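Long-range contact in alpha-L-rhamnosidase (Aspergillus terreus, PDB 6GSZ), which probably hydrolyses terminal non-reducing alpha-L-rhamnose residues from alpha-L-rhamnosides, and binds calcium ions: residues I258-R272 / T380-T394. Sequence-based numbering, arbitrary orientation.
With CA (calcium ion), chain O; CA (calcium ion), chain J; CA (calcium ion), chain B.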
loop_
_atom_site.group_PDB
_atom_site.type_symbol
_atom_site.label_atom_id
_atom_site.label_comp_id
_atom_site.label_asym_id
_atom_site.label_seq_id
_atom_site.Cartn_x
_atom_site.Cartn_y
_atom_site.Cartn_z
ATOM N N ILE A 258 -8.831 -19.970 20.436
ATOM C CA ILE A 258 -8.143 -18.685 20.573
ATOM C C ILE A 258 -8.603 -18.041 21.879
ATOM O O ILE A 258 -9.772 -17.683 22.013
ATOM C CB ILE A 258 -8.340 -17.757 19.355
ATOM C CG1 ILE A 258 -8.059 -18.431 18.009
ATOM C CG2 ILE A 258 -7.477 -16.513 19.546
ATOM C CD1 ILE A 258 -8.582 -17.667 16.814
ATOM N N ILE A 259 -7.634 -17.822 22.788
ATOM C CA ILE A 259 -7.901 -17.152 24.049
ATOM C C ILE A 259 -7.920 -15.637 23.861
ATOM O O ILE A 259 -8.781 -14.932 24.395
ATOM C CB ILE A 259 -6.863 -17.562 25.115
ATOM C CG1 ILE A 259 -6.793 -19.081 25.271
ATOM C CG2 ILE A 259 -7.159 -16.884 26.435
ATOM C CD1 ILE A 259 -8.119 -19.748 25.576
ATOM N N SER A 260 -6.919 -15.136 23.110
ATOM C CA SER A 260 -6.845 -13.727 22.779
ATOM C C SER A 260 -6.113 -13.610 21.448
ATOM O O SER A 260 -5.264 -14.428 21.152
ATOM C CB SER A 260 -6.175 -12.901 23.852
ATOM O OG SER A 260 -4.865 -13.352 24.057
ATOM N N SER A 261 -6.455 -12.584 20.681
ATOM C CA SER A 261 -5.721 -12.316 19.418
ATOM C C SER A 261 -5.818 -10.831 19.097
ATOM O O SER A 261 -6.915 -10.349 18.867
ATOM C CB SER A 261 -6.265 -13.202 18.303
ATOM O OG SER A 261 -5.397 -13.175 17.180
ATOM N N GLU A 262 -4.680 -10.152 19.204
ATOM C CA GLU A 262 -4.609 -8.685 19.232
ATOM C C GLU A 262 -3.538 -8.261 18.232
ATOM O O GLU A 262 -2.498 -8.875 18.163
ATOM C CB GLU A 262 -4.211 -8.183 20.620
ATOM C CG GLU A 262 -5.095 -8.686 21.727
ATOM C CD GLU A 262 -4.596 -8.177 23.048
ATOM O OE1 GLU A 262 -4.633 -6.930 23.263
ATOM O OE2 GLU A 262 -4.226 -9.055 23.902
ATOM N N ILE A 263 -3.837 -7.185 17.493
ATOM C CA ILE A 263 -2.924 -6.623 16.480
ATOM C C ILE A 263 -1.541 -6.438 17.125
ATOM O O ILE A 263 -0.505 -6.905 16.611
ATOM C CB ILE A 263 -3.475 -5.292 15.909
ATOM C CG1 ILE A 263 -4.803 -5.466 15.153
ATOM C CG2 ILE A 263 -2.445 -4.592 15.044
ATOM C CD1 ILE A 263 -4.761 -6.396 13.957
ATOM N N TYR A 264 -1.517 -5.681 18.242
ATOM C CA TYR A 264 -0.221 -5.316 18.854
ATOM C C TYR A 264 0.371 -6.425 19.713
ATOM O O TYR A 264 1.561 -6.796 19.603
ATOM C CB TYR A 264 -0.291 -4.044 19.694
ATOM C CG TYR A 264 -0.630 -2.770 18.952
ATOM C CD1 TYR A 264 -0.452 -2.604 17.573
ATOM C CD2 TYR A 264 -1.162 -1.714 19.662
ATOM C CE1 TYR A 264 -0.782 -1.396 16.969
ATOM C CE2 TYR A 264 -1.471 -0.511 19.077
ATOM C CZ TYR A 264 -1.281 -0.340 17.707
ATOM O OH TYR A 264 -1.643 0.858 17.144
ATOM N N ASP A 265 -0.434 -6.975 20.631
ATOM C CA ASP A 265 0.171 -7.854 21.623
ATOM C C ASP A 265 0.382 -9.298 21.160
ATOM O O ASP A 265 1.270 -9.960 21.679
ATOM C CB ASP A 265 -0.557 -7.793 22.960
ATOM C CG ASP A 265 -0.260 -6.538 23.780
ATOM O OD1 ASP A 265 0.716 -5.794 23.441
ATOM O OD2 ASP A 265 -1.043 -6.271 24.747
ATOM N N GLY A 266 -0.386 -9.776 20.184
ATOM C CA GLY A 266 -0.248 -11.106 19.644
ATOM C C GLY A 266 -1.425 -12.001 20.026
ATOM O O GLY A 266 -2.477 -11.548 20.450
ATOM N N GLU A 267 -1.212 -13.289 19.837
ATOM C CA GLU A 267 -2.265 -14.302 19.961
ATOM C C GLU A 267 -1.852 -15.374 20.981
ATOM O O GLU A 267 -0.728 -15.910 20.906
ATOM C CB GLU A 267 -2.538 -14.992 18.624
ATOM C CG GLU A 267 -3.544 -16.118 18.750
ATOM C CD GLU A 267 -4.173 -16.584 17.448
ATOM O OE1 GLU A 267 -4.585 -15.683 16.644
ATOM O OE2 GLU A 267 -4.135 -17.825 17.193
ATOM N N GLU A 268 -2.792 -15.702 21.890
ATOM C CA GLU A 268 -2.710 -16.856 22.809
ATOM C C GLU A 268 -3.731 -17.888 22.301
ATOM O O GLU A 268 -4.928 -17.584 22.215
ATOM C CB GLU A 268 -2.982 -16.448 24.245
ATOM C CG GLU A 268 -3.009 -17.639 25.177
ATOM C CD GLU A 268 -3.219 -17.347 26.650
ATOM O OE1 GLU A 268 -3.162 -16.192 27.079
ATOM O OE2 GLU A 268 -3.420 -18.331 27.396
ATOM N N TYR A 269 -3.218 -19.064 21.931
ATOM C CA TYR A 269 -4.026 -20.147 21.377
ATOM C C TYR A 269 -3.834 -21.377 22.259
ATOM O O TYR A 269 -2.704 -21.828 22.424
ATOM C CB TYR A 269 -3.561 -20.416 19.945
ATOM C CG TYR A 269 -4.378 -21.402 19.167
ATOM C CD1 TYR A 269 -4.125 -22.765 19.239
ATOM C CD2 TYR A 269 -5.397 -20.988 18.329
ATOM C CE1 TYR A 269 -4.856 -23.680 18.489
ATOM C CE2 TYR A 269 -6.130 -21.886 17.577
ATOM C CZ TYR A 269 -5.872 -23.246 17.656
ATOM O OH TYR A 269 -6.625 -24.118 16.930
ATOM N N ASP A 270 -4.948 -21.960 22.685
ATOM C CA ASP A 270 -4.928 -23.196 23.508
ATOM C C ASP A 270 -5.546 -24.308 22.677
ATOM O O ASP A 270 -6.774 -24.411 22.609
ATOM C CB ASP A 270 -5.612 -23.015 24.857
ATOM C CG ASP A 270 -5.478 -24.225 25.763
ATOM O OD1 ASP A 270 -5.008 -25.298 25.269
ATOM O OD2 ASP A 270 -5.852 -24.062 26.965
ATOM N N SER A 271 -4.702 -25.144 22.064
ATOM C CA SER A 271 -5.204 -26.152 21.129
ATOM C C SER A 271 -6.039 -27.240 21.836
ATOM O O SER A 271 -6.778 -27.976 21.182
ATOM C CB SER A 271 -4.065 -26.792 20.341
ATOM O OG SER A 271 -3.227 -27.597 21.166
ATOM N N ARG A 272 -5.949 -27.316 23.166
ATOM C CA ARG A 272 -6.756 -28.239 23.926
ATOM C C ARG A 272 -8.246 -27.895 23.821
ATOM O O ARG A 272 -9.112 -28.747 24.099
ATOM C CB ARG A 272 -6.329 -28.280 25.399
ATOM C CG ARG A 272 -4.912 -28.787 25.601
ATOM C CD ARG A 272 -4.445 -28.597 27.017
ATOM N NE ARG A 272 -4.404 -27.192 27.411
ATOM C CZ ARG A 272 -4.067 -26.730 28.600
ATOM N NH1 ARG A 272 -3.760 -27.579 29.583
ATOM N NH2 ARG A 272 -4.119 -25.427 28.819
ATOM N N THR A 380 -0.367 -23.362 23.062
ATOM C CA THR A 380 -0.386 -24.499 23.998
ATOM C C THR A 380 -0.727 -25.770 23.211
ATOM O O THR A 380 -1.788 -25.865 22.525
ATOM C CB THR A 380 -1.320 -24.291 25.173
ATOM O OG1 THR A 380 -0.899 -23.123 25.872
ATOM C CG2 THR A 380 -1.352 -25.502 26.096
ATOM N N LEU A 381 0.186 -26.744 23.318
ATOM C CA LEU A 381 0.136 -28.023 22.600
ATOM C C LEU A 381 -0.950 -28.929 23.200
ATOM O O LEU A 381 -1.319 -28.805 24.387
ATOM C CB LEU A 381 1.494 -28.717 22.740
ATOM C CG LEU A 381 2.642 -28.017 22.021
ATOM C CD1 LEU A 381 3.945 -28.155 22.795
ATOM C CD2 LEU A 381 2.779 -28.551 20.614
ATOM N N SER A 382 -1.438 -29.866 22.389
ATOM C CA SER A 382 -2.486 -30.805 22.805
ATOM C C SER A 382 -1.944 -32.225 23.031
ATOM O O SER A 382 -2.675 -33.035 23.606
ATOM C CB SER A 382 -3.585 -30.875 21.789
ATOM O OG SER A 382 -3.116 -31.530 20.625
ATOM N N GLY A 383 -0.721 -32.499 22.559
ATOM C CA GLY A 383 -0.057 -33.859 22.487
ATOM C C GLY A 383 -0.806 -34.868 21.653
ATOM O O GLY A 383 -0.523 -36.087 21.778
ATOM N N GLU A 384 -1.773 -34.378 20.855
ATOM C CA GLU A 384 -2.565 -35.179 19.912
ATOM C C GLU A 384 -1.900 -35.086 18.540
ATOM O O GLU A 384 -2.468 -34.524 17.582
ATOM C CB GLU A 384 -4.002 -34.671 19.775
ATOM C CG GLU A 384 -4.781 -34.624 21.076
ATOM C CD GLU A 384 -6.147 -33.961 21.019
ATOM O OE1 GLU A 384 -6.657 -33.541 19.949
ATOM O OE2 GLU A 384 -6.683 -33.796 22.095
ATOM N N GLY A 385 -0.653 -35.564 18.487
ATOM C CA GLY A 385 0.066 -35.697 17.253
ATOM C C GLY A 385 0.639 -34.372 16.783
ATOM O O GLY A 385 0.743 -33.411 17.557
ATOM N N VAL A 386 1.005 -34.340 15.500
ATOM C CA VAL A 386 1.631 -33.187 14.916
ATOM C C VAL A 386 0.557 -32.123 14.671
ATOM O O VAL A 386 -0.461 -32.387 14.058
ATOM C CB VAL A 386 2.337 -33.548 13.610
ATOM C CG1 VAL A 386 2.902 -32.306 12.923
ATOM C CG2 VAL A 386 3.428 -34.569 13.866
ATOM N N GLN A 387 0.806 -30.916 15.149
ATOM C CA GLN A 387 -0.175 -29.829 15.022
ATOM C C GLN A 387 0.397 -28.763 14.077
ATOM O O GLN A 387 1.578 -28.557 14.064
ATOM C CB GLN A 387 -0.450 -29.231 16.398
ATOM C CG GLN A 387 -0.967 -30.262 17.402
ATOM C CD GLN A 387 -1.213 -29.644 18.756
ATOM O OE1 GLN A 387 -0.419 -29.837 19.690
ATOM N NE2 GLN A 387 -2.290 -28.867 18.858
ATOM N N GLU A 388 -0.474 -28.120 13.289
ATOM C CA GLU A 388 -0.085 -26.997 12.477
ATOM C C GLU A 388 -0.863 -25.764 12.939
ATOM O O GLU A 388 -2.073 -25.844 13.197
ATOM C CB GLU A 388 -0.348 -27.278 11.012
ATOM C CG GLU A 388 0.509 -28.392 10.480
ATOM C CD GLU A 388 0.411 -28.588 8.986
ATOM O OE1 GLU A 388 -0.609 -28.181 8.404
ATOM O OE2 GLU A 388 1.363 -29.127 8.416
ATOM N N TRP A 389 -0.159 -24.633 13.035
ATOM C CA TRP A 389 -0.786 -23.402 13.530
ATOM C C TRP A 389 -0.166 -22.197 12.849
ATOM O O TRP A 389 1.043 -22.115 12.650
ATOM C CB TRP A 389 -0.668 -23.325 15.052
ATOM C CG TRP A 389 -1.091 -22.031 15.685
ATOM C CD1 TRP A 389 -2.351 -21.682 16.072
ATOM C CD2 TRP A 389 -0.259 -20.903 15.992
ATOM N NE1 TRP A 389 -2.356 -20.433 16.634
ATOM C CE2 TRP A 389 -1.086 -19.922 16.575
ATOM C CE3 TRP A 389 1.093 -20.603 15.774
ATOM C CZ2 TRP A 389 -0.579 -18.701 17.006
ATOM C CZ3 TRP A 389 1.591 -19.390 16.196
ATOM C CH2 TRP A 389 0.760 -18.454 16.803
ATOM N N GLU A 390 -1.058 -21.230 12.635
ATOM C CA GLU A 390 -0.728 -19.848 12.351
ATOM C C GLU A 390 -1.712 -19.012 13.157
ATOM O O GLU A 390 -2.871 -19.436 13.332
ATOM C CB GLU A 390 -0.907 -19.462 10.872
ATOM C CG GLU A 390 0.061 -20.129 9.931
ATOM C CD GLU A 390 -0.154 -19.847 8.442
ATOM O OE1 GLU A 390 -0.700 -18.764 8.058
ATOM O OE2 GLU A 390 0.267 -20.718 7.667
ATOM N N PRO A 391 -1.315 -17.819 13.637
ATOM C CA PRO A 391 -2.280 -16.947 14.302
ATOM C C PRO A 391 -3.324 -16.455 13.305
ATOM O O PRO A 391 -3.077 -16.450 12.074
ATOM C CB PRO A 391 -1.434 -15.813 14.875
ATOM C CG PRO A 391 -0.227 -15.774 13.931
ATOM C CD PRO A 391 0.018 -17.209 13.493
ATOM N N SER A 392 -4.428 -15.947 13.837
ATOM C CA SER A 392 -5.578 -15.549 13.029
ATOM C C SER A 392 -5.796 -14.047 12.948
ATOM O O SER A 392 -6.132 -13.537 11.858
ATOM C CB SER A 392 -6.846 -16.190 13.579
ATOM O OG SER A 392 -6.837 -17.592 13.381
ATOM N N PHE A 393 -5.592 -13.314 14.032
ATOM C CA PHE A 393 -6.020 -11.890 14.056
ATOM C C PHE A 393 -4.925 -10.964 14.588
ATOM O O PHE A 393 -5.220 -9.879 15.152
ATOM C CB PHE A 393 -7.307 -11.727 14.861
ATOM C CG PHE A 393 -8.412 -12.649 14.403
ATOM C CD1 PHE A 393 -8.931 -12.565 13.119
ATOM C CD2 PHE A 393 -8.908 -13.652 15.249
ATOM C CE1 PHE A 393 -9.943 -13.421 12.705
ATOM C CE2 PHE A 393 -9.903 -14.521 14.818
ATOM C CZ PHE A 393 -10.433 -14.393 13.555
ATOM N N THR A 394 -3.670 -11.351 14.365
ATOM C CA THR A 394 -2.543 -10.498 14.734
ATOM C C THR A 394 -1.592 -10.423 13.538
ATOM O O THR A 394 -1.675 -11.217 12.618
ATOM C CB THR A 394 -1.824 -11.030 15.989
ATOM O OG1 THR A 394 -0.859 -10.084 16.449
ATOM C CG2 THR A 394 -1.096 -12.322 15.722
HETATM CA CA CA O . -2.864 -17.070 29.280
HETATM CA CA CA J . -8.302 -32.347 21.286
HETATM CA CA CA B . -6.599 -18.546 11.154
HETATM O O HOH W 1 -7.284 -8.754 16.546
HETATM O O HOH W 2 -5.110 -18.972 14.988
HETATM O O HOH W 3 -1.441 -20.687 24.982
HETATM O O HOH W 4 -6.868 -30.677 20.498
HETATM O O HOH W 5 -9.803 -30.473 21.868
HETATM O O HOH W 6 -7.649 -31.668 23.515
HETATM O O HOH W 7 -9.538 -32.345 19.245
HETATM O O HOH W 8 -2.255 -17.212 31.602
#
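A beta hairpin, strands 258-262 and 266-270, is sewn to a beta sandwich here: its second strand runs parallel to strand 376-380, and its inner face lies over the chain from strand 387-389 to Thr-394. At the end of the parallel pairing Thr-380 N donates to Tyr-269 O (2.9 Å), and Thr-380 O takes both Ser-271 N and Ser-271 OG, the hydroxyl meeting a lone pair in the carbonyl plane at 2.6 Å. Ser-271 OG lies between its own N and carbonyl carbon (chi1 68°), where it also accepts from Gln-387 NE2 at 2.8 Å, within the amide plane. Gln-387 OE1 receives Ser-382 N, so both ends of the amide are held and its flip is fixed. Arg-272 clasps Asp-270 side-on through NE and NH2, with Thr-380 CG2 over one guanidinium face.

Glu-267 is the polar centre of the buried face. Its extended chain carries Glu-267 OE1 to Ser-392 N, 2.8 Å away in a nearly linear bond, on the syn side but tilted out of the carboxylate plane, while Ser-261 OG donates to the anti lone pair. Glu-267 OE2 lies at the indole edge and takes Trp-389 NE1 in a longer, bent bond (3.2 Å, 141°), on its anti side and tilted from the carboxylate plane; it also accepts a water that bridges Glu-390 O and Ser-392 OG. Tyr-269 lays a ring face over Trp-389 CD1, the planes inclined at 54°. Nearer the hairpin turn, Thr-394 OG1 donates to Glu-262 O (2.7 Å), which Gly-266 N reaches from the opposite face of the carbonyl plane.

Ser-392 OG binds calcium together with Glu-158, placing a metal site beside the Glu-267 network. A classic beta bulge, Ile-259 and Ser-260 opposite Glu-268, interrupts the first strand of the hairpin, whose second strand extends a sheet of the concanavalin-like domain by parallel pairing.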